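Local coordinates for protein transcriptional regulator (Vibrio vulnificus, PDB 4IVN) that probably represses transcription of the nan operon for sialic acid catabolism by binding DNA, and binds the pathway intermediate N-acetylmannosamine 6-phosphate, at residues Q37-T40 / I41-A45; I120-R123 / V124-A127; V190-A193 / A194-Y198. All coordinates share one frame; numbering follows the deposited sequence.

All three contacts are local, each joining side chains and backbone groups within a single stretch, so they follow one another in series and none closes a long loop, nests or crosses. Contact 1 comes first, in the N-terminal helix-turn-helix region, where the chain enters helix 41-48. Contact 2 lies in the last turns of helix 114-126, just before strand 129-133, the first in chain order of the SIS domain's parallel sheet; its centre is about 31 Å from that of contact 1. Contact 3 belongs to helix 188-199, between strands 176-181 and 204-208 of the same sheet, and its nearest atoms are about 8 Å from contact 1 and about 9 Å from contact 2.

Contact 1 (Q37-T40 / I41-A45); sequences QFQT and ITDLA
Thr40 OG1 has two partners: it accepts the backbone N-H of Asp43, with OG1 to N at 3.1 Å, and it donates to the carbonyl oxygen of His212. Thr40 is the N-cap of helix 41-48, and its hydroxyl sits between its own backbone N and carbonyl carbon (chi1 68°), the placing that turns it over the first turn to cap the N-H of Asp43. In turn, Asp43 OD2 accepts the N-H of Thr40 at 3.2 Å from Thr40 N, almost straight at 171°, on the anti side of the carboxylate and 24° out of its plane. The two reciprocal bonds make a capping box. The first turn is then locked by Leu44 N, which donates to Thr40 O at 3.0 Å.

Gln39 packs alongside Asp43, its CB 3.7 Å from Asp43 CB, with its amide almost perpendicular to the Asp43 carboxylate. The amide end is held elsewhere, since NE2 bonds to Tyr28 OH and Asp35, while OE1 lies 3.5 Å from Leu44 CA and has a weak hydrogen bond from Asn47 ND2. Within the helix-turn-helix region, Leu44 reaches Tyr28 and Ile29 of helix 20-36, Val55 of helix 52-61 and Tyr67 of helix 67-78. Thr40 and Asp43 instead rest on Ile210, in the loop between strands 204-208 and 221-224.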
loop_
_atom_site.group_PDB
_atom_site.type_symbol
_atom_site.label_atom_id
_atom_site.label_comp_id
_atom_site.label_asym_id
_atom_site.label_seq_id
_atom_site.Cartn_x
_atom_site.Cartn_y
_atom_site.Cartn_z
ATOM N N GLN A 37 -22.073 12.675 0.238
ATOM C CA GLN A 37 -21.108 11.992 -0.703
ATOM C C GLN A 37 -20.295 10.929 0.017
ATOM O O GLN A 37 -19.908 9.883 -0.554
ATOM C CB GLN A 37 -20.075 12.994 -1.246
ATOM C CG GLN A 37 -20.603 14.220 -1.922
ATOM C CD GLN A 37 -19.473 15.108 -2.444
ATOM O OE1 GLN A 37 -18.975 15.997 -1.748
ATOM N NE2 GLN A 37 -19.125 14.912 -3.693
ATOM N N PHE A 38 -20.031 11.199 1.282
ATOM C CA PHE A 38 -19.133 10.331 2.055
ATOM C C PHE A 38 -19.887 9.406 3.001
ATOM O O PHE A 38 -19.235 8.742 3.790
ATOM C CB PHE A 38 -18.048 11.145 2.795
ATOM C CG PHE A 38 -17.394 12.190 1.934
ATOM C CD1 PHE A 38 -16.502 11.834 0.925
ATOM C CD2 PHE A 38 -17.652 13.552 2.148
ATOM C CE1 PHE A 38 -15.904 12.806 0.104
ATOM C CE2 PHE A 38 -17.068 14.519 1.342
ATOM C CZ PHE A 38 -16.200 14.140 0.301
ATOM N N GLN A 39 -21.240 9.315 2.876
ATOM C CA GLN A 39 -22.019 8.479 3.790
ATOM C C GLN A 39 -22.412 7.214 3.063
ATOM O O GLN A 39 -22.651 7.267 1.865
ATOM C CB GLN A 39 -23.327 9.199 4.225
ATOM C CG GLN A 39 -23.051 10.396 5.147
ATOM C CD GLN A 39 -24.321 11.035 5.726
ATOM O OE1 GLN A 39 -25.370 10.396 5.826
ATOM N NE2 GLN A 39 -24.206 12.291 6.131
ATOM N N THR A 40 -22.520 6.144 3.824
ATOM C CA THR A 40 -23.034 4.877 3.361
ATOM C C THR A 40 -24.548 4.866 3.464
ATOM O O THR A 40 -25.136 5.764 4.073
ATOM C CB THR A 40 -22.465 3.702 4.182
ATOM O OG1 THR A 40 -22.983 3.744 5.530
ATOM C CG2 THR A 40 -20.940 3.773 4.164
ATOM N N ILE A 41 -25.194 3.862 2.869
ATOM C CA ILE A 41 -26.671 3.822 3.005
ATOM C C ILE A 41 -26.994 3.735 4.493
ATOM O O ILE A 41 -28.005 4.344 4.957
ATOM C CB ILE A 41 -27.295 2.689 2.178
ATOM C CG1 ILE A 41 -28.813 2.786 2.224
ATOM C CG2 ILE A 41 -26.638 1.345 2.521
ATOM C CD1 ILE A 41 -29.429 1.847 1.206
ATOM N N THR A 42 -26.108 3.040 5.243
ATOM C CA THR A 42 -26.310 2.738 6.704
ATOM C C THR A 42 -26.238 4.063 7.486
ATOM O O THR A 42 -27.075 4.337 8.341
ATOM C CB THR A 42 -25.295 1.695 7.277
ATOM O OG1 THR A 42 -25.079 0.648 6.320
ATOM C CG2 THR A 42 -25.743 1.068 8.589
ATOM N N ASP A 43 -25.334 4.942 7.094
ATOM C CA ASP A 43 -25.289 6.312 7.716
ATOM C C ASP A 43 -26.485 7.166 7.382
ATOM O O ASP A 43 -27.076 7.800 8.273
ATOM C CB ASP A 43 -24.100 7.128 7.166
ATOM C CG ASP A 43 -22.757 6.643 7.695
ATOM O OD1 ASP A 43 -22.632 6.336 8.908
ATOM O OD2 ASP A 43 -21.807 6.632 6.878
ATOM N N LEU A 44 -26.829 7.240 6.100
ATOM C CA LEU A 44 -27.974 8.115 5.682
ATOM C C LEU A 44 -29.262 7.712 6.414
ATOM O O LEU A 44 -30.047 8.578 6.860
ATOM C CB LEU A 44 -28.206 7.992 4.191
ATOM C CG LEU A 44 -29.255 8.955 3.648
ATOM C CD1 LEU A 44 -29.017 10.367 4.137
ATOM C CD2 LEU A 44 -29.294 8.895 2.138
ATOM N N ALA A 45 -29.453 6.398 6.553
ATOM C CA ALA A 45 -30.557 5.841 7.306
ATOM C C ALA A 45 -30.532 6.245 8.773
ATOM O O ALA A 45 -31.554 6.751 9.313
ATOM C CB ALA A 45 -30.642 4.327 7.142
#

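Contact 2 (I120-R123 / V124-A127); sequences IVER and VHQA
The C-terminal turns of helix 114-126, which leads into the first strand in chain order of the SIS domain's parallel sheet, carry a side-chain hydrogen bond from Gln126 to Glu122, i+4 to i. Gln126 NE2 donates to Glu122 OE2 at 3.1 Å, meeting that oxygen nearly along its C-O axis, and the acceptor lies close to the plane of the Gln126 amide. Both chains bend to make this possible: Glu122 turns at chi2 (37°) and Gln126 at chi2 (-59°), which folds the two ends toward each other with carboxylate and amide planes 51° apart. The other carboxylate oxygen, Glu122 OE1, is hydrogen-bonded to Tyr258 OH; the two bonds together should restrict the group's rotation.

His125 lies alongside Glu122, pointing the same way, with CD2 3.8 Å from Glu122 OE2. Its ring is stacked with that of Tyr258, and ND1 is hydrogen-bonded to Tyr261 OH. Another side of the helix presents apolar side chains: Ile120 reaches Leu223 of strand 221-224, and Val124 touches Leu177 and Phe179 of strand 176-181 and Leu254 of helix 237-257. Backbone bonds linking the two segments include Val124 N to Ile120 O at 3.0 Å and Gln126 N to Glu122 O at 2.9 Å. Val124 CG2 tucks back over the preceding turn, 3.3 Å from Ile120 O.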
loop_
_atom_site.group_PDB
_atom_site.type_symbol
_atom_site.label_atom_id
_atom_site.label_comp_id
_atom_site.label_asym_id
_atom_site.label_seq_id
_atom_site.Cartn_x
_atom_site.Cartn_y
_atom_site.Cartn_z
ATOM N N ILE A 120 -8.432 -7.694 18.753
ATOM C CA ILE A 120 -8.100 -8.172 17.401
ATOM C C ILE A 120 -6.702 -8.883 17.414
ATOM O O ILE A 120 -6.494 -9.928 16.797
ATOM C CB ILE A 120 -8.147 -6.995 16.382
ATOM C CG1 ILE A 120 -9.604 -6.453 16.311
ATOM C CG2 ILE A 120 -7.611 -7.455 15.026
ATOM C CD1 ILE A 120 -9.783 -5.150 15.517
ATOM N N VAL A 121 -5.755 -8.301 18.121
ATOM C CA VAL A 121 -4.440 -8.935 18.322
ATOM C C VAL A 121 -4.529 -10.332 18.833
ATOM O O VAL A 121 -3.875 -11.253 18.289
ATOM C CB VAL A 121 -3.636 -8.186 19.366
ATOM C CG1 VAL A 121 -2.374 -9.034 19.744
ATOM C CG2 VAL A 121 -3.256 -6.775 18.821
ATOM N N GLU A 122 -5.391 -10.545 19.843
ATOM C CA GLU A 122 -5.532 -11.868 20.410
ATOM C C GLU A 122 -6.142 -12.846 19.420
ATOM O O GLU A 122 -5.677 -13.965 19.297
ATOM C CB GLU A 122 -6.420 -11.754 21.673
ATOM C CG GLU A 122 -6.161 -12.748 22.772
ATOM C CD GLU A 122 -4.697 -13.080 22.945
ATOM O OE1 GLU A 122 -3.829 -12.140 22.958
ATOM O OE2 GLU A 122 -4.432 -14.325 23.057
ATOM N N ARG A 123 -7.169 -12.414 18.694
ATOM C CA ARG A 123 -7.720 -13.254 17.582
ATOM C C ARG A 123 -6.652 -13.690 16.557
ATOM O O ARG A 123 -6.578 -14.856 16.191
ATOM C CB ARG A 123 -8.855 -12.500 16.931
ATOM C CG ARG A 123 -10.020 -12.358 17.956
ATOM C CD ARG A 123 -11.364 -12.106 17.309
ATOM N NE ARG A 123 -12.464 -11.798 18.257
ATOM C CZ ARG A 123 -13.369 -12.679 18.682
ATOM N NH1 ARG A 123 -13.295 -13.971 18.320
ATOM N NH2 ARG A 123 -14.374 -12.258 19.468
ATOM N N VAL A 124 -5.845 -12.749 16.096
ATOM C CA VAL A 124 -4.753 -13.063 15.194
ATOM C C VAL A 124 -3.761 -14.066 15.799
ATOM O O VAL A 124 -3.379 -15.076 15.166
ATOM C CB VAL A 124 -4.044 -11.805 14.728
ATOM C CG1 VAL A 124 -2.854 -12.192 13.799
ATOM C CG2 VAL A 124 -5.064 -10.930 13.956
ATOM N N HIS A 125 -3.448 -13.848 17.040
ATOM C CA HIS A 125 -2.512 -14.719 17.725
ATOM C C HIS A 125 -3.055 -16.121 17.744
ATOM O O HIS A 125 -2.317 -17.061 17.419
ATOM C CB HIS A 125 -2.259 -14.232 19.138
ATOM C CG HIS A 125 -1.400 -15.186 19.920
ATOM N ND1 HIS A 125 -0.156 -15.477 19.557
ATOM C CD2 HIS A 125 -1.694 -16.014 21.019
ATOM C CE1 HIS A 125 0.364 -16.402 20.405
ATOM N NE2 HIS A 125 -0.558 -16.701 21.312
ATOM N N GLN A 126 -4.348 -16.266 18.053
ATOM C CA GLN A 126 -4.985 -17.598 18.119
ATOM C C GLN A 126 -5.181 -18.243 16.729
ATOM O O GLN A 126 -5.282 -19.478 16.610
ATOM C CB GLN A 126 -6.365 -17.558 18.825
ATOM C CG GLN A 126 -6.352 -17.051 20.293
ATOM C CD GLN A 126 -5.466 -17.895 21.237
ATOM O OE1 GLN A 126 -5.289 -19.096 21.031
ATOM N NE2 GLN A 126 -4.900 -17.254 22.272
ATOM N N ALA A 127 -5.233 -17.418 15.679
ATOM C CA ALA A 127 -5.756 -17.921 14.431
ATOM C C ALA A 127 -4.766 -18.906 13.805
ATOM O O ALA A 127 -3.552 -18.692 13.825
ATOM C CB ALA A 127 -6.075 -16.772 13.505
#

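Contact 3 (V190-A193 / A194-Y198); sequences VIHA and AGLAY
Leu196 lays its CD1 methyl over the imidazole of His192, one turn earlier on helix 188-199, the helix of the beta-alpha-beta crossover between strands 176-181 and 204-208 in the SIS domain. This is an off-centre CH-pi contact: CD1 stands 4.1 Å from the ring centroid, 30° from the ring normal, and the nearest ring atom is NE2, 3.7 Å from Leu196 CD1. The His192 chi1 of 175° carries the imidazole out from the helix, and Leu196, with CG beside its own backbone N (chi1 -71°), reaches back so that CD1 comes over the ring.

Behind the pair, the backbone sets the spacing. Leu196 N donates to His192 O at 3.0 Å and makes a further, weak bond to Ala193 O. Gly195 N donates to Ile191 O at 2.8 Å, the shortest of the backbone bonds linking 190-193 to 194-198, and Ala194 N to Val190 O at 2.9 Å.

Alanines meet several of the neighbouring elements. Ala194 lies against Ala180 of strand 176-181 and Val204 of strand 204-208, and Ala193 against Ala165 of helix 162-170; Leu196 touches Ala166 and Ala169 of that helix. Toward its N-terminal end, Val190 rests on Val135, a residue of the sugar-phosphate pocket, and its side chain is about 5 Å from the bound N-acetylmannosamine 6-phosphate. Ile191 packs on Pro214 and Leu218 and on Ala277 of the second subunit. Leu196 CG, also over one face of the His192 ring, lies 3.3 Å from His192 O.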
loop_
_atom_site.group_PDB
_atom_site.type_symbol
_atom_site.label_atom_id
_atom_site.label_comp_id
_atom_site.label_asym_id
_atom_site.label_seq_id
_atom_site.Cartn_x
_atom_site.Cartn_y
_atom_site.Cartn_z
ATOM N N VAL A 190 -17.389 -8.303 -1.917
ATOM C CA VAL A 190 -16.568 -8.371 -0.693
ATOM C C VAL A 190 -17.473 -8.698 0.489
ATOM O O VAL A 190 -17.117 -9.583 1.288
ATOM C CB VAL A 190 -15.818 -7.051 -0.455
ATOM C CG1 VAL A 190 -15.153 -7.019 0.909
ATOM C CG2 VAL A 190 -14.719 -6.975 -1.537
ATOM N N ILE A 191 -18.570 -7.941 0.670
ATOM C CA ILE A 191 -19.588 -8.189 1.756
ATOM C C ILE A 191 -20.094 -9.594 1.740
ATOM O O ILE A 191 -20.299 -10.192 2.789
ATOM C CB ILE A 191 -20.874 -7.356 1.484
ATOM C CG1 ILE A 191 -20.624 -5.887 1.744
ATOM C CG2 ILE A 191 -22.089 -7.824 2.309
ATOM C CD1 ILE A 191 -21.951 -5.171 1.345
ATOM N N HIS A 192 -20.329 -10.128 0.523
ATOM C CA HIS A 192 -20.930 -11.432 0.393
ATOM C C HIS A 192 -19.974 -12.502 0.932
ATOM O O HIS A 192 -20.361 -13.393 1.717
ATOM C CB HIS A 192 -21.310 -11.683 -1.062
ATOM C CG HIS A 192 -21.830 -13.073 -1.288
ATOM N ND1 HIS A 192 -23.055 -13.504 -0.787
ATOM C CD2 HIS A 192 -21.263 -14.172 -1.962
ATOM C CE1 HIS A 192 -23.226 -14.788 -1.104
ATOM N NE2 HIS A 192 -22.123 -15.189 -1.834
ATOM N N ALA A 193 -18.705 -12.410 0.552
ATOM C CA ALA A 193 -17.743 -13.342 1.039
ATOM C C ALA A 193 -17.565 -13.139 2.562
ATOM O O ALA A 193 -17.589 -14.152 3.333
ATOM C CB ALA A 193 -16.393 -13.217 0.247
ATOM N N ALA A 194 -17.471 -11.897 3.053
ATOM C CA ALA A 194 -17.263 -11.746 4.505
ATOM C C ALA A 194 -18.453 -12.340 5.261
ATOM O O ALA A 194 -18.308 -13.020 6.311
ATOM C CB ALA A 194 -17.059 -10.265 4.925
ATOM N N GLY A 195 -19.643 -12.082 4.722
ATOM C CA GLY A 195 -20.950 -12.579 5.231
ATOM C C GLY A 195 -21.032 -14.083 5.343
ATOM O O GLY A 195 -21.605 -14.634 6.308
ATOM N N LEU A 196 -20.418 -14.797 4.405
ATOM C CA LEU A 196 -20.388 -16.266 4.519
ATOM C C LEU A 196 -19.622 -16.836 5.743
ATOM O O LEU A 196 -20.117 -17.821 6.389
ATOM C CB LEU A 196 -19.784 -16.855 3.258
ATOM C CG LEU A 196 -20.803 -16.694 2.058
ATOM C CD1 LEU A 196 -19.990 -16.851 0.727
ATOM C CD2 LEU A 196 -21.999 -17.675 2.180
ATOM N N ALA A 197 -18.468 -16.245 6.060
ATOM C CA ALA A 197 -17.694 -16.604 7.235
ATOM C C ALA A 197 -18.461 -16.169 8.493
ATOM O O ALA A 197 -18.632 -16.948 9.438
ATOM C CB ALA A 197 -16.336 -15.913 7.209
ATOM N N TYR A 198 -18.916 -14.921 8.496
ATOM C CA TYR A 198 -19.692 -14.434 9.600
ATOM C C TYR A 198 -20.845 -15.353 9.924
ATOM O O TYR A 198 -21.081 -15.670 11.114
ATOM C CB TYR A 198 -20.205 -13.050 9.310
ATOM C CG TYR A 198 -20.831 -12.394 10.539
ATOM C CD1 TYR A 198 -20.007 -11.716 11.473
ATOM C CD2 TYR A 198 -22.220 -12.424 10.752
ATOM C CE1 TYR A 198 -20.548 -11.100 12.594
ATOM C CE2 TYR A 198 -22.794 -11.806 11.874
ATOM C CZ TYR A 198 -21.956 -11.132 12.781
ATOM O OH TYR A 198 -22.458 -10.483 13.885
#